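Local structure of polymerase X (Deinococcus radiodurans, 2W9M) at residues 384-389 / 396-401; 342-347 / 357-362; 374-379 / 414-419. The protein probably catalyses DNA synthesis from deoxyribonucleoside triphosphates in DNA repair, as a family X polymerase, and carries zinc ions in a polymerase/histidinol phosphatase (PHP) domain. All coordinates share one frame; numbering follows the deposited sequence.

Contact 1: residues 384-389 / 396-401; sequences KEIREL and IVAGSE. With ZN (zinc ion), chain D; ZN (zinc ion), chain E.
Ile386, Leu389, Ile396 and Ala398 make the join between 384-389 and 396-401, and every meeting among them is apolar. Ile386 serves two partners with its two branches. Its longer branch leaves CB beside the backbone N (chi1 -69°) and runs on extended, which carries CD1 to 3.8 Å from Ala398 CB. Its other branch, CG2, meets CG2 of Ile396 at 3.9 Å, the two isoleucines slanting across each other. One turn further along the helix, Leu389 reaches the other end of Ile396: its CD1 lies 3.8 Å from CD1 of that residue, and its CB is almost as near. Ile396 thus lies across Ile386 and Leu389, using CG2 for one and CD1 for the other.

Helix 376-391 is the crossover of a beta-alpha-beta unit that runs from strand 358-364 to strand 396-403, neighbours in the parallel sheet; seven such strands are consistent with the (beta/alpha)7 barrel of PHP domains. Ile344 of helix 344-353 extends the apolar patch by touching both Ile386 and Leu389. On the strand, Val397 turns from this helix and packs on Phe552 and Leu553 of helix 549-561.

Metal coordination takes over at the far end of 396-401. Glu401, its CG anti to the backbone N (chi1 -171°) and its chain extended, holds out a carboxylate that bridges two zinc ions. OE1 binds the zinc of chain D at 2.2 Å, and OE2 binds that of chain E at 2.1 Å. His332, His334 and Asp516 also bind the first ion, His428 and His456 the second. OE2 is also hydrogen-bonded to Ser426 OG, a second-shell contact that would steady the rotation of the carboxylate.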
loop_
_atom_site.group_PDB
_atom_site.type_symbol
_atom_site.label_atom_id
_atom_site.label_comp_id
_atom_site.label_asym_id
_atom_site.label_seq_id
_atom_site.Cartn_x
_atom_site.Cartn_y
_atom_site.Cartn_z
ATOM N N LYS A 384 9.181 -14.026 23.721
ATOM C CA LYS A 384 10.453 -14.570 24.191
ATOM C C LYS A 384 11.553 -14.333 23.158
ATOM O O LYS A 384 12.654 -13.898 23.500
ATOM C CB LYS A 384 10.333 -16.065 24.500
ATOM C CG LYS A 384 9.797 -16.376 25.890
ATOM C CD LYS A 384 8.780 -15.331 26.340
ATOM C CE LYS A 384 7.855 -15.873 27.419
ATOM N NZ LYS A 384 6.987 -16.973 26.904
ATOM N N GLU A 385 11.252 -14.620 21.895
ATOM C CA GLU A 385 12.210 -14.388 20.817
ATOM C C GLU A 385 12.601 -12.920 20.701
ATOM O O GLU A 385 13.771 -12.600 20.498
ATOM C CB GLU A 385 11.661 -14.882 19.480
ATOM C CG GLU A 385 12.401 -14.326 18.267
ATOM C CD GLU A 385 11.982 -14.998 16.970
ATOM O OE1 GLU A 385 11.582 -14.281 16.026
ATOM O OE2 GLU A 385 12.046 -16.245 16.898
ATOM N N ILE A 386 11.623 -12.027 20.830
ATOM C CA ILE A 386 11.898 -10.596 20.750
ATOM C C ILE A 386 12.823 -10.139 21.879
ATOM O O ILE A 386 13.722 -9.324 21.659
ATOM C CB ILE A 386 10.606 -9.755 20.748
ATOM C CG1 ILE A 386 9.842 -9.967 19.437
ATOM C CG2 ILE A 386 10.939 -8.282 20.942
ATOM C CD1 ILE A 386 8.471 -9.314 19.405
ATOM N N ARG A 387 12.607 -10.667 23.080
ATOM C CA ARG A 387 13.479 -10.355 24.211
ATOM C C ARG A 387 14.932 -10.742 23.923
ATOM O O ARG A 387 15.855 -9.999 24.258
ATOM C CB ARG A 387 12.985 -11.039 25.485
ATOM C CG ARG A 387 11.756 -10.386 26.099
ATOM C CD ARG A 387 11.412 -11.029 27.433
ATOM N NE ARG A 387 10.224 -10.440 28.049
ATOM C CZ ARG A 387 9.825 -10.692 29.292
ATOM N NH1 ARG A 387 10.522 -11.522 30.061
ATOM N NH2 ARG A 387 8.729 -10.114 29.771
ATOM N N GLU A 388 15.124 -11.898 23.293
ATOM C CA GLU A 388 16.458 -12.366 22.919
ATOM C C GLU A 388 17.143 -11.433 21.920
ATOM O O GLU A 388 18.288 -11.034 22.127
ATOM C CB GLU A 388 16.391 -13.789 22.363
ATOM C CG GLU A 388 15.942 -14.828 23.385
ATOM C CD GLU A 388 15.349 -16.077 22.741
ATOM O OE1 GLU A 388 15.541 -16.274 21.522
ATOM O OE2 GLU A 388 14.687 -16.860 23.457
ATOM N N LEU A 389 16.439 -11.090 20.843
ATOM C CA LEU A 389 16.951 -10.144 19.851
ATOM C C LEU A 389 17.317 -8.797 20.476
ATOM O O LEU A 389 18.274 -8.148 20.055
ATOM C CB LEU A 389 15.927 -9.925 18.741
ATOM C CG LEU A 389 15.581 -11.150 17.900
ATOM C CD1 LEU A 389 14.411 -10.840 16.982
ATOM C CD2 LEU A 389 16.792 -11.609 17.109
ATOM N N ILE A 396 13.823 -3.128 18.968
ATOM C CA ILE A 396 12.496 -3.633 18.638
ATOM C C ILE A 396 11.449 -3.241 19.681
ATOM O O ILE A 396 11.736 -3.163 20.876
ATOM C CB ILE A 396 12.489 -5.176 18.491
ATOM C CG1 ILE A 396 13.591 -5.636 17.538
ATOM C CG2 ILE A 396 11.133 -5.668 18.002
ATOM C CD1 ILE A 396 13.643 -7.134 17.357
ATOM N N VAL A 397 10.233 -2.996 19.205
ATOM C CA VAL A 397 9.083 -2.742 20.060
ATOM C C VAL A 397 8.021 -3.792 19.720
ATOM O O VAL A 397 7.654 -3.959 18.562
ATOM C CB VAL A 397 8.541 -1.312 19.837
ATOM C CG1 VAL A 397 7.123 -1.184 20.345
ATOM C CG2 VAL A 397 9.447 -0.288 20.509
ATOM N N ALA A 398 7.546 -4.521 20.724
ATOM C CA ALA A 398 6.639 -5.637 20.478
ATOM C C ALA A 398 5.191 -5.192 20.374
ATOM O O ALA A 398 4.660 -4.532 21.266
ATOM C CB ALA A 398 6.789 -6.699 21.555
ATOM N N GLY A 399 4.549 -5.564 19.279
ATOM C CA GLY A 399 3.149 -5.248 19.102
ATOM C C GLY A 399 2.380 -6.404 18.503
ATOM O O GLY A 399 2.904 -7.509 18.340
ATOM N N SER A 400 1.121 -6.145 18.177
ATOM C CA SER A 400 0.285 -7.134 17.522
ATOM C C SER A 400 -0.785 -6.416 16.721
ATOM O O SER A 400 -1.244 -5.349 17.118
ATOM C CB SER A 400 -0.357 -8.054 18.563
ATOM O OG SER A 400 -1.337 -8.887 17.971
ATOM N N GLU A 401 -1.173 -6.982 15.585
ATOM C CA GLU A 401 -2.319 -6.449 14.863
ATOM C C GLU A 401 -3.555 -7.233 15.271
ATOM O O GLU A 401 -3.862 -8.272 14.690
ATOM C CB GLU A 401 -2.127 -6.507 13.349
ATOM C CG GLU A 401 -3.225 -5.766 12.606
ATOM C CD GLU A 401 -3.076 -5.820 11.107
ATOM O OE1 GLU A 401 -2.084 -6.415 10.633
ATOM O OE2 GLU A 401 -3.958 -5.261 10.408
HETATM ZN ZN ZN D . -1.002 -5.642 8.847
HETATM ZN ZN ZN E . -3.927 -5.517 8.310
#

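Contact 2: residues 342-347 / 357-362; sequences ASIREM and EFLGTA
Between Ile344 and Met347 on one side and Leu359 and Thr361 on the other, the meeting atoms belong to aliphatic branches, a hydroxyl and a backbone carbonyl; the flat group that matters, the carboxylate of Glu346, stands back from the join. It receives the backbone N-H of Ser343 over one face, with the donor 50° out of the carboxylate plane and 3.1 Å from OE1. In return Glu346 N gives a nearly straight bond to Ser343 OG (3.2 Å, 171°). These reciprocal bonds make a capping box, with Ser343 as N-cap of helix 344-353. The hydroxyl of Ser343 adds a weak bond to Glu346 OE1.

The box caps the first turn of the helix. Met347 points at the strand from this turn, while Ile344 reaches it with the end of its side chain. Leu359 CD2 lies near both, 3.9 Å from the carbonyl O of Ile344 and 4.0 Å from Met347 CB. Its CG is anti to the backbone N (chi1 173°), which carries the branch out from the strand toward the helix. Met347 makes its contact with CB, and the bent chain beyond it does not come as close. Ile344 CG2 is 4.3 Å from Leu359 CD2, and its other branch goes to Thr361, the two side chains crossing at about a right angle; CD1 stands 4.0 Å from Thr361 OG1, a van der Waals contact.

The pairing belongs to the beta-alpha-beta unit of strand 329-333, helix 344-353 and strand 358-364. Thr333 of the first strand touches both Met347 and Leu359, and its hydroxyl is hydrogen-bonded to Gly360 O. Toward the next unit, Thr361 packs against Gln382 of helix 376-391 and against Ile396 of strand 396-403, while Phe358 lies on Val397 of that strand.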
loop_
_atom_site.group_PDB
_atom_site.type_symbol
_atom_site.label_atom_id
_atom_site.label_comp_id
_atom_site.label_asym_id
_atom_site.label_seq_id
_atom_site.Cartn_x
_atom_site.Cartn_y
_atom_site.Cartn_z
ATOM N N ALA A 342 9.841 -13.069 6.152
ATOM C CA ALA A 342 11.149 -12.974 6.780
ATOM C C ALA A 342 11.035 -13.088 8.298
ATOM O O ALA A 342 9.969 -12.862 8.868
ATOM C CB ALA A 342 11.828 -11.668 6.388
ATOM N N SER A 343 12.139 -13.445 8.946
ATOM C CA SER A 343 12.173 -13.516 10.399
ATOM C C SER A 343 12.180 -12.106 10.961
ATOM O O SER A 343 12.422 -11.145 10.232
ATOM C CB SER A 343 13.426 -14.252 10.866
ATOM O OG SER A 343 14.579 -13.449 10.671
ATOM N N ILE A 344 11.922 -11.985 12.257
ATOM C CA ILE A 344 11.961 -10.693 12.931
ATOM C C ILE A 344 13.354 -10.067 12.858
ATOM O O ILE A 344 13.486 -8.847 12.747
ATOM C CB ILE A 344 11.513 -10.808 14.407
ATOM C CG1 ILE A 344 10.048 -11.239 14.486
ATOM C CG2 ILE A 344 11.712 -9.488 15.140
ATOM C CD1 ILE A 344 9.514 -11.310 15.901
ATOM N N ARG A 345 14.391 -10.901 12.910
ATOM C CA ARG A 345 15.762 -10.401 12.837
ATOM C C ARG A 345 16.063 -9.789 11.470
ATOM O O ARG A 345 16.630 -8.702 11.394
ATOM C CB ARG A 345 16.789 -11.492 13.176
ATOM C CG ARG A 345 18.228 -10.968 13.238
ATOM C CD ARG A 345 19.274 -12.074 13.360
ATOM N NE ARG A 345 19.524 -12.477 14.744
ATOM C CZ ARG A 345 19.002 -13.559 15.317
ATOM N NH1 ARG A 345 18.193 -14.356 14.628
ATOM N NH2 ARG A 345 19.288 -13.848 16.581
ATOM N N GLU A 346 15.686 -10.482 10.398
ATOM C CA GLU A 346 15.905 -9.974 9.046
ATOM C C GLU A 346 15.198 -8.630 8.861
ATOM O O GLU A 346 15.762 -7.695 8.293
ATOM C CB GLU A 346 15.419 -10.975 7.992
ATOM C CG GLU A 346 15.949 -12.392 8.168
ATOM C CD GLU A 346 15.456 -13.347 7.087
ATOM O OE1 GLU A 346 14.728 -14.309 7.423
ATOM O OE2 GLU A 346 15.791 -13.133 5.901
ATOM N N MET A 347 13.962 -8.541 9.349
ATOM C CA MET A 347 13.188 -7.304 9.266
ATOM C C MET A 347 13.845 -6.176 10.061
ATOM O O MET A 347 13.982 -5.063 9.559
ATOM C CB MET A 347 11.745 -7.524 9.730
ATOM C CG MET A 347 10.957 -8.502 8.863
ATOM S SD MET A 347 10.545 -7.820 7.240
ATOM C CE MET A 347 9.314 -6.606 7.690
ATOM N N GLU A 357 15.399 3.807 12.901
ATOM C CA GLU A 357 15.901 3.611 14.255
ATOM C C GLU A 357 15.441 2.312 14.916
ATOM O O GLU A 357 16.244 1.616 15.528
ATOM C CB GLU A 357 15.535 4.809 15.131
ATOM C CG GLU A 357 15.877 4.634 16.599
ATOM C CD GLU A 357 15.696 5.916 17.392
ATOM O OE1 GLU A 357 15.328 5.821 18.586
ATOM O OE2 GLU A 357 15.919 7.011 16.820
ATOM N N PHE A 358 14.159 1.983 14.798
ATOM C CA PHE A 358 13.642 0.779 15.446
ATOM C C PHE A 358 12.488 0.127 14.681
ATOM O O PHE A 358 11.839 0.763 13.851
ATOM C CB PHE A 358 13.249 1.063 16.907
ATOM C CG PHE A 358 12.024 1.927 17.059
ATOM C CD1 PHE A 358 12.119 3.309 16.994
ATOM C CD2 PHE A 358 10.778 1.358 17.280
ATOM C CE1 PHE A 358 10.993 4.108 17.139
ATOM C CE2 PHE A 358 9.649 2.150 17.425
ATOM C CZ PHE A 358 9.758 3.525 17.351
ATOM N N LEU A 359 12.253 -1.151 14.967
ATOM C CA LEU A 359 11.224 -1.926 14.279
ATOM C C LEU A 359 10.027 -2.186 15.177
ATOM O O LEU A 359 10.173 -2.532 16.345
ATOM C CB LEU A 359 11.788 -3.266 13.800
ATOM C CG LEU A 359 10.785 -4.260 13.204
ATOM C CD1 LEU A 359 10.432 -3.897 11.767
ATOM C CD2 LEU A 359 11.340 -5.672 13.271
ATOM N N GLY A 360 8.837 -2.023 14.614
ATOM C CA GLY A 360 7.612 -2.328 15.319
ATOM C C GLY A 360 6.999 -3.626 14.838
ATOM O O GLY A 360 6.498 -3.726 13.717
ATOM N N THR A 361 7.053 -4.632 15.696
ATOM C CA THR A 361 6.441 -5.926 15.438
ATOM C C THR A 361 4.921 -5.807 15.491
ATOM O O THR A 361 4.392 -5.041 16.292
ATOM C CB THR A 361 6.924 -6.946 16.491
ATOM O OG1 THR A 361 8.153 -7.532 16.045
ATOM C CG2 THR A 361 5.889 -8.034 16.720
ATOM N N ALA A 362 4.220 -6.554 14.641
ATOM C CA ALA A 362 2.756 -6.498 14.608
ATOM C C ALA A 362 2.119 -7.582 13.737
ATOM O O ALA A 362 1.473 -7.282 12.734
ATOM C CB ALA A 362 2.288 -5.118 14.160
#

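Contact 3: residues 374-379 / 414-419; sequences LTIERL and DDVLGE
Ile376 and Val416 bring the backbones closest, with their CA atoms 7.4 Å apart, where the first turn of helix 376-391 faces the short helix 414-417. The former is the crossover helix between strands 358-364 and 396-403, and the latter follows strand 396-403. Val416 is the sole residue of 414-419 in contact and divides its two methyls between two partners. CG2, set beside the backbone N, takes Ile376: CD1 of that isoleucine is 3.7 Å away, and its CG2 stands 3.9 Å from the same methyl, so both branches of Ile376 rest against one side of that methyl. CG1 of Val416, anti to its backbone N (chi1 172°), turns instead to Leu379, whose CD2 approaches within 3.5 Å. Both side chains of the longer helix slant across the valine.

The turn that presents Ile376 and Leu379 is capped by Thr375, whose OG1 accepts a weak bond from Arg378 N at 3.3 Å. Behind it, Leu374 CG rests 4.0 Å above one face of the Arg378 guanidinium, offset toward its rim, and Arg378 NH2 is hydrogen-bonded to Trp337 O. Ile376 is also touched by Pro413, just before the short helix, and Glu419 packs on Arg380 and Leu383. Asp414 OD1 is tied to His448 NE2.

No hydrogen bond or salt bridge links the two segments, so the contact rests on van der Waals packing of aliphatic side chains, consistent with a hydrophobic contribution. Leu379 and Val416 are buried, whereas Ile376 remains partly exposed at the border of the patch.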
loop_
_atom_site.group_PDB
_atom_site.type_symbol
_atom_site.label_atom_id
_atom_site.label_comp_id
_atom_site.label_asym_id
_atom_site.label_seq_id
_atom_site.Cartn_x
_atom_site.Cartn_y
_atom_site.Cartn_z
ATOM N N LEU A 374 -1.550 -15.505 15.275
ATOM C CA LEU A 374 -0.958 -16.052 16.485
ATOM C C LEU A 374 -1.974 -16.317 17.597
ATOM O O LEU A 374 -2.700 -15.420 18.010
ATOM C CB LEU A 374 0.127 -15.112 17.009
ATOM C CG LEU A 374 1.505 -15.214 16.366
ATOM C CD1 LEU A 374 1.438 -14.806 14.909
ATOM C CD2 LEU A 374 2.511 -14.354 17.113
ATOM N N THR A 375 -2.013 -17.555 18.078
ATOM C CA THR A 375 -2.731 -17.880 19.301
ATOM C C THR A 375 -2.048 -17.160 20.461
ATOM O O THR A 375 -0.964 -16.595 20.294
ATOM C CB THR A 375 -2.706 -19.392 19.574
ATOM O OG1 THR A 375 -1.356 -19.874 19.505
ATOM C CG2 THR A 375 -3.554 -20.134 18.549
ATOM N N ILE A 376 -2.667 -17.175 21.636
ATOM C CA ILE A 376 -2.056 -16.550 22.807
ATOM C C ILE A 376 -0.708 -17.196 23.129
ATOM O O ILE A 376 0.266 -16.506 23.421
ATOM C CB ILE A 376 -2.975 -16.614 24.045
ATOM C CG1 ILE A 376 -4.192 -15.711 23.845
ATOM C CG2 ILE A 376 -2.221 -16.195 25.299
ATOM C CD1 ILE A 376 -5.148 -15.696 25.019
ATOM N N GLU A 377 -0.658 -18.521 23.061
ATOM C CA GLU A 377 0.562 -19.269 23.358
ATOM C C GLU A 377 1.697 -18.981 22.374
ATOM O O GLU A 377 2.853 -18.847 22.774
ATOM C CB GLU A 377 0.264 -20.772 23.424
ATOM C CG GLU A 377 -0.958 -21.203 22.617
ATOM C CD GLU A 377 -2.275 -20.858 23.306
ATOM O OE1 GLU A 377 -2.321 -20.891 24.555
ATOM O OE2 GLU A 377 -3.263 -20.554 22.600
ATOM N N ARG A 378 1.371 -18.888 21.090
ATOM C CA ARG A 378 2.378 -18.553 20.086
ATOM C C ARG A 378 2.863 -17.110 20.230
ATOM O O ARG A 378 4.022 -16.803 19.950
ATOM C CB ARG A 378 1.846 -18.785 18.675
ATOM C CG ARG A 378 1.811 -20.237 18.252
ATOM C CD ARG A 378 1.414 -20.344 16.795
ATOM N NE ARG A 378 2.457 -19.823 15.917
ATOM C CZ ARG A 378 2.228 -19.078 14.840
ATOM N NH1 ARG A 378 0.988 -18.742 14.508
ATOM N NH2 ARG A 378 3.247 -18.657 14.103
ATOM N N LEU A 379 1.970 -16.224 20.659
ATOM C CA LEU A 379 2.354 -14.844 20.921
ATOM C C LEU A 379 3.373 -14.779 22.053
ATOM O O LEU A 379 4.322 -13.999 22.000
ATOM C CB LEU A 379 1.134 -13.993 21.275
ATOM C CG LEU A 379 1.464 -12.545 21.640
ATOM C CD1 LEU A 379 2.010 -11.803 20.426
ATOM C CD2 LEU A 379 0.243 -11.835 22.197
ATOM N N ASP A 414 -7.647 -8.627 27.530
ATOM C CA ASP A 414 -6.964 -7.425 28.014
ATOM C C ASP A 414 -5.601 -7.711 28.646
ATOM O O ASP A 414 -4.657 -6.944 28.462
ATOM C CB ASP A 414 -7.844 -6.666 29.012
ATOM C CG ASP A 414 -8.962 -5.893 28.337
ATOM O OD1 ASP A 414 -9.157 -6.065 27.114
ATOM O OD2 ASP A 414 -9.648 -5.113 29.033
ATOM N N ASP A 415 -5.501 -8.802 29.399
ATOM C CA ASP A 415 -4.245 -9.140 30.065
ATOM C C ASP A 415 -3.144 -9.458 29.058
ATOM O O ASP A 415 -1.980 -9.139 29.287
ATOM C CB ASP A 415 -4.433 -10.307 31.034
ATOM C CG ASP A 415 -5.178 -11.468 30.406
ATOM O OD1 ASP A 415 -4.518 -12.475 30.063
ATOM O OD2 ASP A 415 -6.417 -11.362 30.242
ATOM N N VAL A 416 -3.518 -10.086 27.946
ATOM C CA VAL A 416 -2.571 -10.385 26.880
ATOM C C VAL A 416 -2.121 -9.110 26.171
ATOM O O VAL A 416 -0.933 -8.937 25.894
ATOM C CB VAL A 416 -3.172 -11.347 25.842
ATOM C CG1 VAL A 416 -2.237 -11.489 24.648
ATOM C CG2 VAL A 416 -3.454 -12.697 26.475
ATOM N N LEU A 417 -3.072 -8.225 25.881
ATOM C CA LEU A 417 -2.771 -6.935 25.267
ATOM C C LEU A 417 -1.859 -6.107 26.164
ATOM O O LEU A 417 -1.167 -5.202 25.694
ATOM C CB LEU A 417 -4.062 -6.151 24.993
ATOM C CG LEU A 417 -5.064 -6.788 24.029
ATOM C CD1 LEU A 417 -6.294 -5.907 23.862
ATOM C CD2 LEU A 417 -4.402 -7.056 22.689
ATOM N N GLY A 418 -1.871 -6.415 27.458
ATOM C CA GLY A 418 -1.080 -5.681 28.432
ATOM C C GLY A 418 0.405 -5.998 28.395
ATOM O O GLY A 418 1.218 -5.231 28.910
ATOM N N GLU A 419 0.760 -7.131 27.791
ATOM C CA GLU A 419 2.159 -7.533 27.661
ATOM C C GLU A 419 2.860 -6.790 26.527
ATOM O O GLU A 419 4.090 -6.750 26.464
ATOM C CB GLU A 419 2.265 -9.036 27.397
ATOM C CG GLU A 419 2.016 -9.928 28.598
ATOM C CD GLU A 419 2.551 -11.338 28.386
ATOM O OE1 GLU A 419 1.737 -12.254 28.114
ATOM O OE2 GLU A 419 3.788 -11.527 28.480
#

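How the contacts relate
Contacts 1 and 2 lie side by side, centres 8 Å apart, in successive beta-alpha-beta units of one parallel sheet. Backbone pairing joins their strands: Val397 N lies 2.9 Å from Leu359 O, and Val397 O lies 3.0 Å from Thr361 N. Contact 3 shares helix 376-391 with contact 1, about 12 Å away between centres, and involves the start of that helix, while contact 1 lays its second half on the sheet. Contact 1 enters the metal site itself through Glu401. The side chain of Met347 in contact 2 is about 10 Å from a zinc ion, and that of Leu379 in contact 3 about 13 Å.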